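Local coordinates for protein geranyltranstransferase (Thermotoga maritima, PDB 2FTZ) that probably catalyses the condensation of geranyl diphosphate with isopentenyl diphosphate to farnesyl diphosphate, as a member of the polyprenyl synthetase family, at residues A37-Y40 / S41-G45; S164-M167 / V168-Y172. All blocks are in the same frame, centred on the assembly; numbering follows the deposited sequence.

Contact 1: residues A37-Y40 / S41-G45; sequences AMLY and SATVG
Y40 and V44, one helical turn apart, meet methyl over ring: V44 CG1 lies over one face of the phenol, displaced toward its rim, 3.6 Å from the Y40 ring centroid and 15° off the normal. This is a CH-pi contact, and Y40 CZ is the ring carbon closest to V44 CG1, at 3.5 Å. With CG anti to the backbone N (chi1 172°), Y40 carries its phenol out from the helix, leaning slightly toward the C-terminal end, and V44 CG1 closes over the face. Its OH is held further on, by a hydrogen bond to the carbonyl of P101. L39 and T43 repeat the four-residue spacing with different chemistry. T43 OG1 donates to L39 O at 2.6 Å, approaching tilted from the carbonyl plane. The torsion that makes this possible (chi1 59°) sets OG1 between the backbone N and the carbonyl carbon, and leaves T43 CG2 beside the backbone N, 3.8 Å from L39 CD1. Behind these pairs the backbone keeps its i to i+4 bonds, S41 N to A37 O (3.0 Å) and A42 N to M38 O (3.1 Å). T43 N is shared, weakly to L39 O and better to Y40 O at 3.2 Å, a three-residue step in the last turn before G45 leaves helical geometry with positive phi. R48 donates to A42 O, tying this C-terminal turn of helix 33-43 to the Gly-Gly-Lys-Arg segment that G45 opens, a motif that, as in relatives, probably helps bind isopentenyl diphosphate.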
ATOM      1  N   ALA A  37       1.083  -7.987  15.366  1.00 22.49           N
ATOM      2  CA  ALA A  37       0.074  -6.934  15.289  1.00 23.22           C
ATOM      3  C   ALA A  37      -0.884  -7.083  14.100  1.00 23.50           C
ATOM      4  O   ALA A  37      -2.089  -6.833  14.220  1.00 21.49           O
ATOM      5  CB  ALA A  37       0.776  -5.506  15.235  1.00 21.03           C
ATOM      6  N   MET A  38      -0.349  -7.400  12.912  1.00 21.04           N
ATOM      7  CA  MET A  38      -1.173  -7.720  11.765  1.00 22.83           C
ATOM      8  C   MET A  38      -2.118  -8.859  12.022  1.00 22.92           C
ATOM      9  O   MET A  38      -3.328  -8.744  11.747  1.00 21.72           O
ATOM     10  CB  MET A  38      -0.312  -8.025  10.523  1.00 22.79           C
ATOM     11  CG  MET A  38       0.491  -6.847  10.051  1.00 24.62           C
ATOM     12  SD  MET A  38       1.309  -7.243   8.466  1.00 28.09           S
ATOM     13  CE  MET A  38       2.588  -8.289   9.045  1.00 32.02           C
ATOM     14  N   LEU A  39      -1.615  -9.945  12.630  1.00 20.30           N
ATOM     15  CA  LEU A  39      -2.462 -11.063  12.951  1.00 21.36           C
ATOM     16  C   LEU A  39      -3.540 -10.675  13.996  1.00 21.85           C
ATOM     17  O   LEU A  39      -4.694 -11.051  13.881  1.00 24.65           O
ATOM     18  CB  LEU A  39      -1.564 -12.203  13.483  1.00 18.91           C
ATOM     19  CG  LEU A  39      -2.267 -13.507  13.889  1.00 21.62           C
ATOM     20  CD1 LEU A  39      -3.155 -14.128  12.744  1.00 22.36           C
ATOM     21  CD2 LEU A  39      -1.230 -14.538  14.370  1.00 24.92           C
ATOM     22  N   TYR A  40      -3.138  -9.930  15.014  1.00 22.55           N
ATOM     23  CA  TYR A  40      -4.075  -9.455  16.064  1.00 26.02           C
ATOM     24  C   TYR A  40      -5.244  -8.705  15.442  1.00 24.97           C
ATOM     25  O   TYR A  40      -6.437  -9.019  15.662  1.00 24.50           O
ATOM     26  CB  TYR A  40      -3.311  -8.547  17.022  1.00 26.35           C
ATOM     27  CG  TYR A  40      -4.176  -7.815  18.050  1.00 33.88           C
ATOM     28  CD1 TYR A  40      -4.563  -8.450  19.225  1.00 36.69           C
ATOM     29  CD2 TYR A  40      -4.556  -6.489  17.866  1.00 27.08           C
ATOM     30  CE1 TYR A  40      -5.332  -7.783  20.200  1.00 39.45           C
ATOM     31  CE2 TYR A  40      -5.352  -5.790  18.837  1.00 31.61           C
ATOM     32  CZ  TYR A  40      -5.721  -6.462  20.013  1.00 33.02           C
ATOM     33  OH  TYR A  40      -6.493  -5.854  21.009  1.00 33.82           O
ATOM     34  N   SER A  41      -4.908  -7.696  14.632  1.00 24.18           N
ATOM     35  CA  SER A  41      -5.915  -6.850  14.024  1.00 26.19           C
ATOM     36  C   SER A  41      -6.868  -7.601  13.100  1.00 27.53           C
ATOM     37  O   SER A  41      -8.058  -7.295  13.057  1.00 26.44           O
ATOM     38  CB  SER A  41      -5.239  -5.727  13.283  1.00 27.56           C
ATOM     39  OG  SER A  41      -4.657  -4.809  14.198  1.00 30.04           O
ATOM     40  N   ALA A  42      -6.340  -8.555  12.346  1.00 23.03           N
ATOM     41  CA  ALA A  42      -7.105  -9.310  11.394  1.00 25.28           C
ATOM     42  C   ALA A  42      -8.018 -10.352  12.041  1.00 28.04           C
ATOM     43  O   ALA A  42      -8.974 -10.831  11.408  1.00 30.71           O
ATOM     44  CB  ALA A  42      -6.153  -9.976  10.377  1.00 27.50           C
ATOM     45  N   THR A  43      -7.741 -10.705  13.286  1.00 28.97           N
ATOM     46  CA  THR A  43      -8.482 -11.771  13.957  1.00 32.96           C
ATOM     47  C   THR A  43      -9.283 -11.279  15.194  1.00 34.32           C
ATOM     48  O   THR A  43     -10.006 -12.052  15.785  1.00 33.11           O
ATOM     49  CB  THR A  43      -7.531 -12.957  14.295  1.00 33.44           C
ATOM     50  OG1 THR A  43      -6.480 -12.501  15.140  1.00 27.07           O
ATOM     51  CG2 THR A  43      -6.917 -13.583  13.018  1.00 31.43           C
ATOM     52  N   VAL A  44      -9.167 -10.014  15.590  1.00 40.26           N
ATOM     53  CA  VAL A  44      -9.871  -9.522  16.813  1.00 43.20           C
ATOM     54  C   VAL A  44     -11.385  -9.598  16.700  1.00 48.37           C
ATOM     55  O   VAL A  44     -12.113  -9.713  17.708  1.00 50.32           O
ATOM     56  CB  VAL A  44      -9.525  -8.039  17.254  1.00 45.00           C
ATOM     57  CG1 VAL A  44      -8.347  -8.017  18.233  1.00 48.44           C
ATOM     58  CG2 VAL A  44      -9.349  -7.109  16.099  1.00 49.01           C
ATOM     59  N   GLY A  45     -11.856  -9.515  15.472  1.00 49.26           N
ATOM     60  CA  GLY A  45     -13.250  -9.689  15.210  1.00 50.18           C
ATOM     61  C   GLY A  45     -13.447  -9.455  13.730  1.00 51.39           C
ATOM     62  O   GLY A  45     -12.537  -9.718  12.942  1.00 51.04           O
TER

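Contact 2: residues S164-M167 / V168-Y172; sequences SQEM and VERMY
S164 O accepts V168 N as the first i to i+4 backbone bond of helix 165-173, and S164 and M167 close its start with a capping box, in which S164 OG accepts from M167 N at 3.0 Å. The backbone pattern continues from E169 N to Q165 O, R170 N to E166 O and M171 N to M167 O. Apolar packing lies on another side of the helix, where M167 and M171 both touch F156 of helix 147-158. Two polar side-chain pairs span a turn. Q165, fully extended with CG anti to its N (chi1 -176°), brings NE2 to E169 OE2 at 2.9 Å; the bond is nearly straight (165°), lies in the amide plane, and joins an amide and a carboxylate that are almost coplanar. Were E169 an alanine, Q165 NE2 would probably lose this acceptor and the amide turn more freely. E166 and R170 form a salt bridge, E166 OE2 to R170 NH2 at 3.0 Å, using the anti lone pair of OE2, with the two planes 70° apart. A water adds a second link between E166 and R170: its O accepts from R170 NH1 at 3.1 Å in the guanidinium plane and donates weakly to E166 OE2.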
ATOM      1  N   SER A 164     -20.177  20.792   0.176  1.00 30.52           N
ATOM      2  CA  SER A 164     -21.504  20.604  -0.355  1.00 30.76           C
ATOM      3  C   SER A 164     -22.007  19.206  -0.059  1.00 32.10           C
ATOM      4  O   SER A 164     -21.222  18.268   0.245  1.00 27.81           O
ATOM      5  CB  SER A 164     -21.513  20.820  -1.878  1.00 32.13           C
ATOM      6  OG  SER A 164     -20.881  19.717  -2.547  1.00 28.45           O
ATOM      7  N   GLN A 165     -23.322  19.047  -0.199  1.00 28.60           N
ATOM      8  CA  GLN A 165     -23.923  17.723  -0.129  1.00 29.81           C
ATOM      9  C   GLN A 165     -23.309  16.734  -1.134  1.00 27.78           C
ATOM     10  O   GLN A 165     -23.062  15.587  -0.795  1.00 28.11           O
ATOM     11  CB  GLN A 165     -25.427  17.819  -0.335  1.00 32.59           C
ATOM     12  CG  GLN A 165     -26.124  16.494  -0.185  1.00 27.80           C
ATOM     13  CD  GLN A 165     -27.617  16.575  -0.502  1.00 31.47           C
ATOM     14  OE1 GLN A 165     -28.303  17.497  -0.090  1.00 32.21           O
ATOM     15  NE2 GLN A 165     -28.111  15.591  -1.216  1.00 37.70           N
ATOM     16  N   GLU A 166     -23.116  17.177  -2.371  1.00 28.94           N
ATOM     17  CA  GLU A 166     -22.505  16.344  -3.412  1.00 32.27           C
ATOM     18  C   GLU A 166     -21.118  15.857  -2.999  1.00 26.57           C
ATOM     19  O   GLU A 166     -20.758  14.670  -3.211  1.00 27.13           O
ATOM     20  CB  GLU A 166     -22.396  17.139  -4.716  1.00 33.41           C
ATOM     21  CG  GLU A 166     -21.757  16.377  -5.873  1.00 41.73           C
ATOM     22  CD  GLU A 166     -21.658  17.232  -7.153  1.00 44.58           C
ATOM     23  OE1 GLU A 166     -22.586  18.039  -7.415  1.00 68.06           O
ATOM     24  OE2 GLU A 166     -20.656  17.083  -7.893  1.00 61.40           O
ATOM     25  N   MET A 167     -20.342  16.751  -2.399  1.00 27.24           N
ATOM     26  CA  MET A 167     -19.009  16.359  -1.887  1.00 26.29           C
ATOM     27  C   MET A 167     -19.101  15.284  -0.799  1.00 24.76           C
ATOM     28  O   MET A 167     -18.259  14.335  -0.713  1.00 20.64           O
ATOM     29  CB  MET A 167     -18.257  17.626  -1.385  1.00 27.32           C
ATOM     30  CG  MET A 167     -17.783  18.526  -2.522  1.00 31.71           C
ATOM     31  SD  MET A 167     -17.286  20.155  -1.896  1.00 31.35           S
ATOM     32  CE  MET A 167     -15.854  19.780  -0.934  1.00 26.63           C
ATOM     33  N   VAL A 168     -20.086  15.402   0.096  1.00 24.77           N
ATOM     34  CA  VAL A 168     -20.243  14.363   1.124  1.00 22.70           C
ATOM     35  C   VAL A 168     -20.630  13.053   0.511  1.00 24.22           C
ATOM     36  O   VAL A 168     -20.093  11.997   0.850  1.00 23.39           O
ATOM     37  CB  VAL A 168     -21.298  14.783   2.220  1.00 22.93           C
ATOM     38  CG1 VAL A 168     -21.424  13.626   3.259  1.00 23.60           C
ATOM     39  CG2 VAL A 168     -20.879  16.069   2.844  1.00 27.97           C
ATOM     40  N   GLU A 169     -21.560  13.075  -0.434  1.00 22.24           N
ATOM     41  CA  GLU A 169     -21.979  11.844  -1.102  1.00 23.34           C
ATOM     42  C   GLU A 169     -20.813  11.190  -1.889  1.00 24.89           C
ATOM     43  O   GLU A 169     -20.623   9.973  -1.842  1.00 23.38           O
ATOM     44  CB  GLU A 169     -23.118  12.126  -2.050  1.00 26.06           C
ATOM     45  CG  GLU A 169     -24.364  12.561  -1.398  1.00 29.68           C
ATOM     46  CD  GLU A 169     -25.488  12.745  -2.411  1.00 40.01           C
ATOM     47  OE1 GLU A 169     -25.756  11.805  -3.210  1.00 34.50           O
ATOM     48  OE2 GLU A 169     -26.095  13.821  -2.376  1.00 34.85           O
ATOM     49  N   ARG A 170     -19.991  12.008  -2.529  1.00 24.30           N
ATOM     50  CA  ARG A 170     -18.784  11.476  -3.205  1.00 23.91           C
ATOM     51  C   ARG A 170     -17.806  10.835  -2.204  1.00 21.75           C
ATOM     52  O   ARG A 170     -17.286   9.769  -2.459  1.00 23.41           O
ATOM     53  CB  ARG A 170     -18.078  12.553  -4.029  1.00 25.23           C
ATOM     54  CG  ARG A 170     -16.825  12.056  -4.751  1.00 27.15           C
ATOM     55  CD  ARG A 170     -16.138  13.133  -5.458  1.00 37.97           C
ATOM     56  NE  ARG A 170     -17.016  13.697  -6.465  1.00 40.91           N
ATOM     57  CZ  ARG A 170     -17.511  14.931  -6.431  1.00 47.75           C
ATOM     58  NH1 ARG A 170     -17.204  15.783  -5.447  1.00 44.89           N
ATOM     59  NH2 ARG A 170     -18.321  15.312  -7.401  1.00 43.78           N
ATOM     60  N   MET A 171     -17.563  11.504  -1.069  1.00 22.36           N
ATOM     61  CA  MET A 171     -16.722  10.998  -0.031  1.00 22.95           C
ATOM     62  C   MET A 171     -17.210   9.608   0.445  1.00 25.70           C
ATOM     63  O   MET A 171     -16.397   8.686   0.634  1.00 22.03           O
ATOM     64  CB  MET A 171     -16.596  12.024   1.137  1.00 20.86           C
ATOM     65  CG  MET A 171     -15.669  11.573   2.234  1.00 29.10           C
ATOM     66  SD  MET A 171     -16.537  10.707   3.531  1.00 30.63           S
ATOM     67  CE  MET A 171     -17.524  12.066   4.288  1.00 26.80           C
ATOM     68  N   TYR A 172     -18.521   9.429   0.615  1.00 23.78           N
ATOM     69  CA  TYR A 172     -19.074   8.077   0.934  1.00 22.09           C
ATOM     70  C   TYR A 172     -18.807   7.030  -0.154  1.00 20.40           C
ATOM     71  O   TYR A 172     -18.356   5.878   0.173  1.00 22.59           O
ATOM     72  CB  TYR A 172     -20.580   8.187   1.205  1.00 24.86           C
ATOM     73  CG  TYR A 172     -20.965   8.655   2.592  1.00 22.09           C
ATOM     74  CD1 TYR A 172     -20.239   9.666   3.244  1.00 25.00           C
ATOM     75  CD2 TYR A 172     -22.063   8.124   3.250  1.00 24.80           C
ATOM     76  CE1 TYR A 172     -20.585  10.106   4.501  1.00 24.37           C
ATOM     77  CE2 TYR A 172     -22.435   8.583   4.518  1.00 26.51           C
ATOM     78  CZ  TYR A 172     -21.688   9.590   5.136  1.00 24.91           C
ATOM     79  OH  TYR A 172     -21.996  10.023   6.407  1.00 23.54           O
TER
HETATM   80  O   HOH W   1     -18.559  18.530  -5.978  1.00 51.46           O
HETATM   81  O   HOH W   2     -15.893  15.044  -2.431  1.00 39.42           O

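In the fold
Contacts 1 and 2 sit at opposite ends of separate helices: 37-45 finishes helix 33-43, whereas 164-172 begins helix 165-173. Their centres are 31 Å apart on opposite sides of the chain's centre, with nearest atoms about 21 Å apart. Each reaches the second subunit through one residue: M38 packs on Y144 and R170 on W30 of that subunit. A 1,2-ethanediol, probably from the crystallisation liquor, lies about 4 Å from the side chain of Y40, a second about 6 Å from that of E169. Both contacts adjoin probable active-site motifs: contact 1 leads into the Gly-Gly-Lys-Arg segment, and in contact 2 Y172 hydrogen-bonds D214 of the second aspartate-rich motif, which in relatives binds magnesium and diphosphate.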